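ATP-dependent RNA helicase HrpB (Escherichia coli, PDB 6EUD) hydrolyses ATP to ADP and phosphate as a DExH-box NTPase of the helicase family that binds single-stranded RNA. Local coordinates at residues 611-624 with 661-675. Numbering follows the deposited sequence.
Sequences LHQAMLNGIRDKGL and LAALETWLLPHMTGV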
ATOM      1  N   LEU A 611      19.607  24.935 -23.120  1.00 57.75           N
ATOM      2  CA  LEU A 611      18.638  26.014 -23.221  1.00 55.27           C
ATOM      3  C   LEU A 611      17.231  25.485 -23.488  1.00 56.66           C
ATOM      4  O   LEU A 611      16.264  25.904 -22.843  1.00 58.48           O
ATOM      5  CB  LEU A 611      19.050  26.987 -24.328  1.00 54.13           C
ATOM      6  CG  LEU A 611      18.119  28.169 -24.539  1.00 55.22           C
ATOM      7  CD1 LEU A 611      18.206  29.117 -23.351  1.00 57.48           C
ATOM      8  CD2 LEU A 611      18.452  28.868 -25.843  1.00 54.67           C
ATOM      9  N   HIS A 612      17.121  24.565 -24.439  1.00 50.91           N
ATOM     10  CA  HIS A 612      15.833  24.001 -24.780  1.00 51.06           C
ATOM     11  C   HIS A 612      15.239  23.292 -23.589  1.00 46.65           C
ATOM     12  O   HIS A 612      14.041  23.413 -23.307  1.00 47.94           O
ATOM     13  CB  HIS A 612      15.967  23.053 -25.955  1.00 52.48           C
ATOM     14  CG  HIS A 612      16.422  23.731 -27.200  1.00 53.91           C
ATOM     15  ND1 HIS A 612      17.123  23.082 -28.190  1.00 57.23           N
ATOM     16  CD2 HIS A 612      16.281  25.012 -27.612  1.00 57.33           C
ATOM     17  CE1 HIS A 612      17.394  23.937 -29.162  1.00 61.20           C
ATOM     18  NE2 HIS A 612      16.894  25.114 -28.837  1.00 61.59           N
ATOM     19  N   GLN A 613      16.089  22.565 -22.879  1.00 41.30           N
ATOM     20  CA  GLN A 613      15.649  21.860 -21.698  1.00 40.68           C
ATOM     21  C   GLN A 613      15.186  22.868 -20.642  1.00 42.36           C
ATOM     22  O   GLN A 613      14.132  22.679 -20.019  1.00 40.42           O
ATOM     23  CB  GLN A 613      16.761  20.956 -21.155  1.00 41.60           C
ATOM     24  CG  GLN A 613      16.296  20.023 -20.027  1.00 48.67           C
ATOM     25  CD  GLN A 613      15.236  18.992 -20.486  1.00 52.49           C
ATOM     26  OE1 GLN A 613      15.343  18.415 -21.574  1.00 56.86           O
ATOM     27  NE2 GLN A 613      14.215  18.770 -19.651  1.00 46.03           N
ATOM     28  N   ALA A 614      15.951  23.945 -20.458  1.00 43.89           N
ATOM     29  CA  ALA A 614      15.597  24.956 -19.459  1.00 46.21           C
ATOM     30  C   ALA A 614      14.254  25.611 -19.800  1.00 51.85           C
ATOM     31  O   ALA A 614      13.480  25.957 -18.908  1.00 56.70           O
ATOM     32  CB  ALA A 614      16.698  26.013 -19.331  1.00 43.97           C
ATOM     33  N   MET A 615      13.970  25.771 -21.089  1.00 50.49           N
ATOM     34  CA  MET A 615      12.691  26.320 -21.529  1.00 45.30           C
ATOM     35  C   MET A 615      11.517  25.370 -21.241  1.00 40.95           C
ATOM     36  O   MET A 615      10.415  25.830 -20.877  1.00 35.92           O
ATOM     37  CB  MET A 615      12.750  26.643 -23.020  1.00 47.28           C
ATOM     38  CG  MET A 615      13.619  27.840 -23.370  1.00 49.86           C
ATOM     39  SD  MET A 615      13.647  28.147 -25.157  1.00 58.17           S
ATOM     40  CE  MET A 615      14.637  29.641 -25.243  1.00 52.07           C
ATOM     41  N   LEU A 616      11.738  24.062 -21.429  1.00 38.90           N
ATOM     42  CA  LEU A 616      10.720  23.060 -21.087  1.00 40.43           C
ATOM     43  C   LEU A 616      10.314  23.166 -19.622  1.00 45.35           C
ATOM     44  O   LEU A 616       9.121  23.091 -19.299  1.00 46.92           O
ATOM     45  CB  LEU A 616      11.212  21.636 -21.372  1.00 40.92           C
ATOM     46  CG  LEU A 616      11.480  21.245 -22.830  1.00 38.28           C
ATOM     47  CD1 LEU A 616      11.663  19.758 -22.927  1.00 37.14           C
ATOM     48  CD2 LEU A 616      10.354  21.688 -23.719  1.00 39.57           C
ATOM     49  N   ASN A 617      11.305  23.331 -18.741  1.00 43.70           N
ATOM     50  CA  ASN A 617      11.041  23.513 -17.320  1.00 44.08           C
ATOM     51  C   ASN A 617      10.286  24.813 -17.033  1.00 44.63           C
ATOM     52  O   ASN A 617       9.467  24.891 -16.107  1.00 44.47           O
ATOM     53  CB  ASN A 617      12.351  23.484 -16.528  1.00 49.16           C
ATOM     54  CG  ASN A 617      13.001  22.108 -16.516  1.00 47.41           C
ATOM     55  OD1 ASN A 617      12.316  21.093 -16.509  1.00 49.52           O
ATOM     56  ND2 ASN A 617      14.326  22.074 -16.504  1.00 45.92           N
ATOM     57  N   GLY A 618      10.568  25.836 -17.833  1.00 41.87           N
ATOM     58  CA  GLY A 618       9.872  27.101 -17.721  1.00 41.34           C
ATOM     59  C   GLY A 618       8.414  26.934 -18.100  1.00 45.38           C
ATOM     60  O   GLY A 618       7.526  27.540 -17.491  1.00 47.28           O
ATOM     61  N   ILE A 619       8.168  26.106 -19.114  1.00 45.06           N
ATOM     62  CA  ILE A 619       6.809  25.815 -19.558  1.00 42.64           C
ATOM     63  C   ILE A 619       6.067  25.064 -18.453  1.00 43.98           C
ATOM     64  O   ILE A 619       4.904  25.362 -18.163  1.00 40.39           O
ATOM     65  CB  ILE A 619       6.806  24.994 -20.860  1.00 42.58           C
ATOM     66  CG1 ILE A 619       7.466  25.792 -21.981  1.00 42.18           C
ATOM     67  CG2 ILE A 619       5.381  24.556 -21.226  1.00 40.02           C
ATOM     68  CD1 ILE A 619       7.768  24.981 -23.215  1.00 42.04           C
ATOM     69  N   ARG A 620       6.752  24.105 -17.829  1.00 45.86           N
ATOM     70  CA  ARG A 620       6.217  23.438 -16.648  1.00 45.79           C
ATOM     71  C   ARG A 620       5.906  24.440 -15.542  1.00 50.62           C
ATOM     72  O   ARG A 620       4.987  24.220 -14.760  1.00 56.64           O
ATOM     73  CB  ARG A 620       7.183  22.383 -16.129  1.00 43.20           C
ATOM     74  CG  ARG A 620       7.454  21.305 -17.132  1.00 42.96           C
ATOM     75  CD  ARG A 620       7.916  20.018 -16.500  1.00 42.64           C
ATOM     76  NE  ARG A 620       7.910  19.005 -17.537  1.00 45.35           N
ATOM     77  CZ  ARG A 620       8.970  18.658 -18.250  1.00 41.93           C
ATOM     78  NH1 ARG A 620      10.152  19.197 -17.982  1.00 36.91           N
ATOM     79  NH2 ARG A 620       8.845  17.741 -19.205  1.00 39.04           N
ATOM     80  N   ASP A 621       6.656  25.538 -15.470  1.00 51.86           N
ATOM     81  CA  ASP A 621       6.347  26.564 -14.476  1.00 58.22           C
ATOM     82  C   ASP A 621       5.147  27.393 -14.882  1.00 56.91           C
ATOM     83  O   ASP A 621       4.272  27.643 -14.067  1.00 60.28           O
ATOM     84  CB  ASP A 621       7.537  27.506 -14.231  1.00 68.46           C
ATOM     85  CG  ASP A 621       8.503  26.988 -13.164  1.00 75.17           C
ATOM     86  OD1 ASP A 621       9.724  27.199 -13.302  1.00 74.60           O
ATOM     87  OD2 ASP A 621       8.044  26.377 -12.177  1.00 82.91           O
ATOM     88  N   LYS A 622       5.116  27.827 -16.140  1.00 55.14           N
ATOM     89  CA  LYS A 622       4.150  28.827 -16.592  1.00 51.83           C
ATOM     90  C   LYS A 622       2.895  28.219 -17.215  1.00 48.34           C
ATOM     91  O   LYS A 622       1.876  28.899 -17.362  1.00 51.43           O
ATOM     92  CB  LYS A 622       4.807  29.781 -17.595  1.00 52.37           C
ATOM     93  CG  LYS A 622       5.839  30.697 -16.983  1.00 55.20           C
ATOM     94  CD  LYS A 622       5.216  31.493 -15.868  1.00 57.72           C
ATOM     95  CE  LYS A 622       6.093  32.651 -15.440  1.00 60.27           C
ATOM     96  NZ  LYS A 622       7.362  32.169 -14.882  1.00 61.70           N
ATOM     97  N   GLY A 623       2.976  26.945 -17.582  1.00 43.18           N
ATOM     98  CA  GLY A 623       1.863  26.260 -18.209  1.00 44.17           C
ATOM     99  C   GLY A 623       1.929  26.279 -19.731  1.00 48.09           C
ATOM    100  O   GLY A 623       2.687  27.041 -20.331  1.00 53.46           O
ATOM    101  N   LEU A 624       1.121  25.440 -20.360  1.00 45.30           N
ATOM    102  CA  LEU A 624       1.117  25.321 -21.811  1.00 43.87           C
ATOM    103  C   LEU A 624       0.701  26.604 -22.535  1.00 41.03           C
ATOM    104  O   LEU A 624       0.970  26.777 -23.722  1.00 39.65           O
ATOM    105  CB  LEU A 624       0.192  24.189 -22.223  1.00 42.58           C
ATOM    106  CG  LEU A 624       0.652  22.830 -21.753  1.00 42.40           C
ATOM    107  CD1 LEU A 624      -0.407  21.819 -22.145  1.00 45.77           C
ATOM    108  CD2 LEU A 624       1.986  22.513 -22.404  1.00 40.39           C
ATOM    109  N   LEU A 661       2.548  18.314 -20.278  1.00 43.67           N
ATOM    110  CA  LEU A 661       3.632  18.900 -19.481  1.00 44.12           C
ATOM    111  C   LEU A 661       4.666  17.839 -19.110  1.00 42.86           C
ATOM    112  O   LEU A 661       5.871  18.090 -19.142  1.00 44.95           O
ATOM    113  CB  LEU A 661       3.075  19.569 -18.225  1.00 43.34           C
ATOM    114  CG  LEU A 661       2.335  20.877 -18.527  1.00 48.02           C
ATOM    115  CD1 LEU A 661       1.621  21.400 -17.296  1.00 51.78           C
ATOM    116  CD2 LEU A 661       3.285  21.933 -19.087  1.00 46.82           C
ATOM    117  N   ALA A 662       4.195  16.639 -18.794  1.00 46.31           N
ATOM    118  CA  ALA A 662       5.099  15.572 -18.382  1.00 47.46           C
ATOM    119  C   ALA A 662       5.937  15.065 -19.553  1.00 48.34           C
ATOM    120  O   ALA A 662       7.087  14.650 -19.368  1.00 52.35           O
ATOM    121  CB  ALA A 662       4.318  14.435 -17.750  1.00 45.81           C
ATOM    122  N   ALA A 663       5.378  15.119 -20.758  1.00 42.97           N
ATOM    123  CA  ALA A 663       6.035  14.509 -21.917  1.00 41.52           C
ATOM    124  C   ALA A 663       6.680  15.509 -22.883  1.00 40.06           C
ATOM    125  O   ALA A 663       7.021  15.140 -24.010  1.00 41.69           O
ATOM    126  CB  ALA A 663       5.042  13.637 -22.677  1.00 38.98           C
ATOM    127  N   LEU A 664       6.847  16.759 -22.452  1.00 41.11           N
ATOM    128  CA  LEU A 664       7.420  17.822 -23.308  1.00 40.72           C
ATOM    129  C   LEU A 664       8.686  17.387 -24.045  1.00 42.52           C
ATOM    130  O   LEU A 664       8.877  17.702 -25.226  1.00 40.22           O
ATOM    131  CB  LEU A 664       7.732  19.060 -22.467  1.00 39.43           C
ATOM    132  CG  LEU A 664       6.505  19.838 -22.008  1.00 36.43           C
ATOM    133  CD1 LEU A 664       6.909  20.916 -21.013  1.00 39.35           C
ATOM    134  CD2 LEU A 664       5.820  20.438 -23.220  1.00 33.71           C
ATOM    135  N   GLU A 665       9.538  16.651 -23.334  1.00 43.18           N
ATOM    136  CA  GLU A 665      10.761  16.091 -23.895  1.00 44.18           C
ATOM    137  C   GLU A 665      10.468  15.202 -25.110  1.00 44.59           C
ATOM    138  O   GLU A 665      11.205  15.202 -26.095  1.00 48.07           O
ATOM    139  CB  GLU A 665      11.516  15.296 -22.813  1.00 44.71           C
ATOM    140  CG  GLU A 665      12.228  16.166 -21.754  1.00 46.36           C
ATOM    141  CD  GLU A 665      11.274  16.780 -20.723  1.00 53.07           C
ATOM    142  OE1 GLU A 665      10.118  16.302 -20.596  1.00 53.50           O
ATOM    143  OE2 GLU A 665      11.676  17.749 -20.032  1.00 54.16           O
ATOM    144  N   THR A 666       9.373  14.456 -25.056  1.00 46.19           N
ATOM    145  CA  THR A 666       9.066  13.532 -26.138  1.00 50.88           C
ATOM    146  C   THR A 666       8.328  14.217 -27.315  1.00 50.66           C
ATOM    147  O   THR A 666       8.727  14.039 -28.465  1.00 53.07           O
ATOM    148  CB  THR A 666       8.253  12.323 -25.614  1.00 52.62           C
ATOM    149  OG1 THR A 666       7.006  12.770 -25.077  1.00 60.56           O
ATOM    150  CG2 THR A 666       8.998  11.641 -24.508  1.00 46.48           C
ATOM    151  N   TRP A 667       7.293  15.020 -27.049  1.00 46.44           N
ATOM    152  CA  TRP A 667       6.507  15.588 -28.155  1.00 42.07           C
ATOM    153  C   TRP A 667       6.925  16.984 -28.633  1.00 43.25           C
ATOM    154  O   TRP A 667       6.689  17.329 -29.800  1.00 44.80           O
ATOM    155  CB  TRP A 667       5.005  15.603 -27.797  1.00 37.05           C
ATOM    156  CG  TRP A 667       4.552  16.598 -26.764  1.00 37.27           C
ATOM    157  CD1 TRP A 667       4.566  16.429 -25.414  1.00 41.17           C
ATOM    158  CD2 TRP A 667       3.956  17.890 -26.996  1.00 36.71           C
ATOM    159  NE1 TRP A 667       4.046  17.540 -24.784  1.00 43.37           N
ATOM    160  CE2 TRP A 667       3.661  18.450 -25.733  1.00 41.85           C
ATOM    161  CE3 TRP A 667       3.659  18.631 -28.147  1.00 35.48           C
ATOM    162  CZ2 TRP A 667       3.080  19.724 -25.588  1.00 43.73           C
ATOM    163  CZ3 TRP A 667       3.079  19.894 -28.005  1.00 36.33           C
ATOM    164  CH2 TRP A 667       2.799  20.429 -26.733  1.00 39.21           C
ATOM    165  N   LEU A 668       7.542  17.782 -27.760  1.00 41.32           N
ATOM    166  CA  LEU A 668       7.799  19.182 -28.084  1.00 38.08           C
ATOM    167  C   LEU A 668       9.257  19.468 -28.378  1.00 43.40           C
ATOM    168  O   LEU A 668       9.570  20.199 -29.323  1.00 45.64           O
ATOM    169  CB  LEU A 668       7.326  20.094 -26.955  1.00 33.16           C
ATOM    170  CG  LEU A 668       7.524  21.563 -27.344  1.00 38.39           C
ATOM    171  CD1 LEU A 668       6.730  21.860 -28.633  1.00 38.55           C
ATOM    172  CD2 LEU A 668       7.136  22.524 -26.200  1.00 37.43           C
ATOM    173  N   LEU A 669      10.145  18.906 -27.562  1.00 46.25           N
ATOM    174  CA  LEU A 669      11.587  19.126 -27.709  1.00 47.09           C
ATOM    175  C   LEU A 669      12.148  18.795 -29.109  1.00 51.69           C
ATOM    176  O   LEU A 669      12.946  19.576 -29.622  1.00 56.23           O
ATOM    177  CB  LEU A 669      12.355  18.338 -26.636  1.00 47.15           C
ATOM    178  CG  LEU A 669      13.890  18.377 -26.682  1.00 48.58           C
ATOM    179  CD1 LEU A 669      14.435  19.803 -26.606  1.00 43.21           C
ATOM    180  CD2 LEU A 669      14.456  17.514 -25.560  1.00 49.18           C
ATOM    181  N   PRO A 670      11.737  17.663 -29.739  1.00 48.80           N
ATOM    182  CA  PRO A 670      12.268  17.383 -31.082  1.00 46.98           C
ATOM    183  C   PRO A 670      12.106  18.530 -32.071  1.00 54.45           C
ATOM    184  O   PRO A 670      12.905  18.628 -32.996  1.00 60.90           O
ATOM    185  CB  PRO A 670      11.433  16.188 -31.547  1.00 42.36           C
ATOM    186  CG  PRO A 670      11.069  15.498 -30.301  1.00 44.14           C
ATOM    187  CD  PRO A 670      10.855  16.572 -29.277  1.00 45.38           C
ATOM    188  N   HIS A 671      11.097  19.379 -31.883  1.00 52.58           N
ATOM    189  CA  HIS A 671      10.839  20.466 -32.824  1.00 53.79           C
ATOM    190  C   HIS A 671      11.537  21.788 -32.474  1.00 56.53           C
ATOM    191  O   HIS A 671      11.342  22.793 -33.153  1.00 57.25           O
ATOM    192  CB  HIS A 671       9.340  20.709 -32.929  1.00 52.29           C
ATOM    193  CG  HIS A 671       8.569  19.513 -33.391  1.00 54.53           C
ATOM    194  ND1 HIS A 671       8.262  19.290 -34.717  1.00 60.27           N
ATOM    195  CD2 HIS A 671       8.041  18.474 -32.702  1.00 52.63           C
ATOM    196  CE1 HIS A 671       7.579  18.164 -34.824  1.00 60.38           C
ATOM    197  NE2 HIS A 671       7.434  17.648 -33.616  1.00 56.59           N
ATOM    198  N   MET A 672      12.354  21.787 -31.427  1.00 56.60           N
ATOM    199  CA  MET A 672      12.888  23.033 -30.893  1.00 59.31           C
ATOM    200  C   MET A 672      14.242  23.415 -31.469  1.00 67.68           C
ATOM    201  O   MET A 672      14.955  24.246 -30.904  1.00 67.73           O
ATOM    202  CB  MET A 672      12.979  22.956 -29.369  1.00 56.61           C
ATOM    203  CG  MET A 672      11.627  22.933 -28.693  1.00 53.23           C
ATOM    204  SD  MET A 672      11.754  23.054 -26.906  1.00 54.03           S
ATOM    205  CE  MET A 672      12.488  24.684 -26.716  1.00 46.06           C
ATOM    206  N   THR A 673      14.593  22.822 -32.599  1.00 77.75           N
ATOM    207  CA  THR A 673      15.837  23.178 -33.258  1.00 88.82           C
ATOM    208  C   THR A 673      15.762  24.619 -33.755  1.00 89.85           C
ATOM    209  O   THR A 673      14.806  25.003 -34.429  1.00 93.38           O
ATOM    210  CB  THR A 673      16.143  22.237 -34.432  1.00 96.47           C
ATOM    211  OG1 THR A 673      16.009  20.878 -33.995  1.00100.79           O
ATOM    212  CG2 THR A 673      17.559  22.473 -34.949  1.00100.93           C
ATOM    213  N   GLY A 674      16.759  25.417 -33.399  1.00 86.04           N
ATOM    214  CA  GLY A 674      16.810  26.791 -33.854  1.00 84.49           C
ATOM    215  C   GLY A 674      16.055  27.777 -32.983  1.00 79.85           C
ATOM    216  O   GLY A 674      16.123  28.985 -33.215  1.00 82.86           O
ATOM    217  N   VAL A 675      15.324  27.279 -31.990  1.00 71.38           N
ATOM    218  CA  VAL A 675      14.720  28.166 -31.004  1.00 66.53           C
ATOM    219  C   VAL A 675      15.804  28.682 -30.061  1.00 69.78           C
ATOM    220  O   VAL A 675      16.365  27.921 -29.278  1.00 72.28           O
ATOM    221  CB  VAL A 675      13.627  27.468 -30.189  1.00 60.31           C
ATOM    222  CG1 VAL A 675      13.086  28.409 -29.125  1.00 59.05           C
ATOM    223  CG2 VAL A 675      12.511  26.975 -31.097  1.00 57.13           C
TER
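Leu616 points from helix 608-622 toward residues 661-675 and splits its two methyls between two surfaces. Leu616 CD2 goes into the tight part, 3.7 Å from Met672 SD and 3.9 Å from Leu664 CB, while Leu668 CD2 closes in beside it. Ile619 continues this buried strip one turn on, its CG2 meeting the methyls of Leu661 and Leu664 and its CD1 that of Leu668. Leu616 CD1 instead touches Glu665 OE2, where the packing gives way to the polar, partly exposed margin. There Arg620, with CG to NE extended, reaches across to grip Leu661 O side-on with NE (2.8 Å) and NH2, and to form a salt bridge with Glu665. Arg620 NH1 binds Glu665 OE2 on its syn lone pair at 2.9 Å; Gln613 NE2 takes the anti lone pair of the same OE2 at 2.8 Å, so one oxygen draws both side chains together. Within the C-terminal part of the chain, far from the predicted ATP site, helix 608-622, whose other side rests on strand 571-579, packs against the short helices 657-662 and 664-667 and the irregular chain that follows, up to the type II turn from Met672 to Val675. At that turn His612 NE2 donates its N-H to Val675 O (2.9 Å), in its ring plane and on a carbonyl lone pair, with Met672 CB over the ring's face. Replacing His612 by alanine takes away both the N-H and the ring, and is likely to leave Val675 O without this donor and Met672 CB without the face it packs on. Within the turn, Thr673 and Gly674 are exposed and poorly ordered, the loose side of the contact.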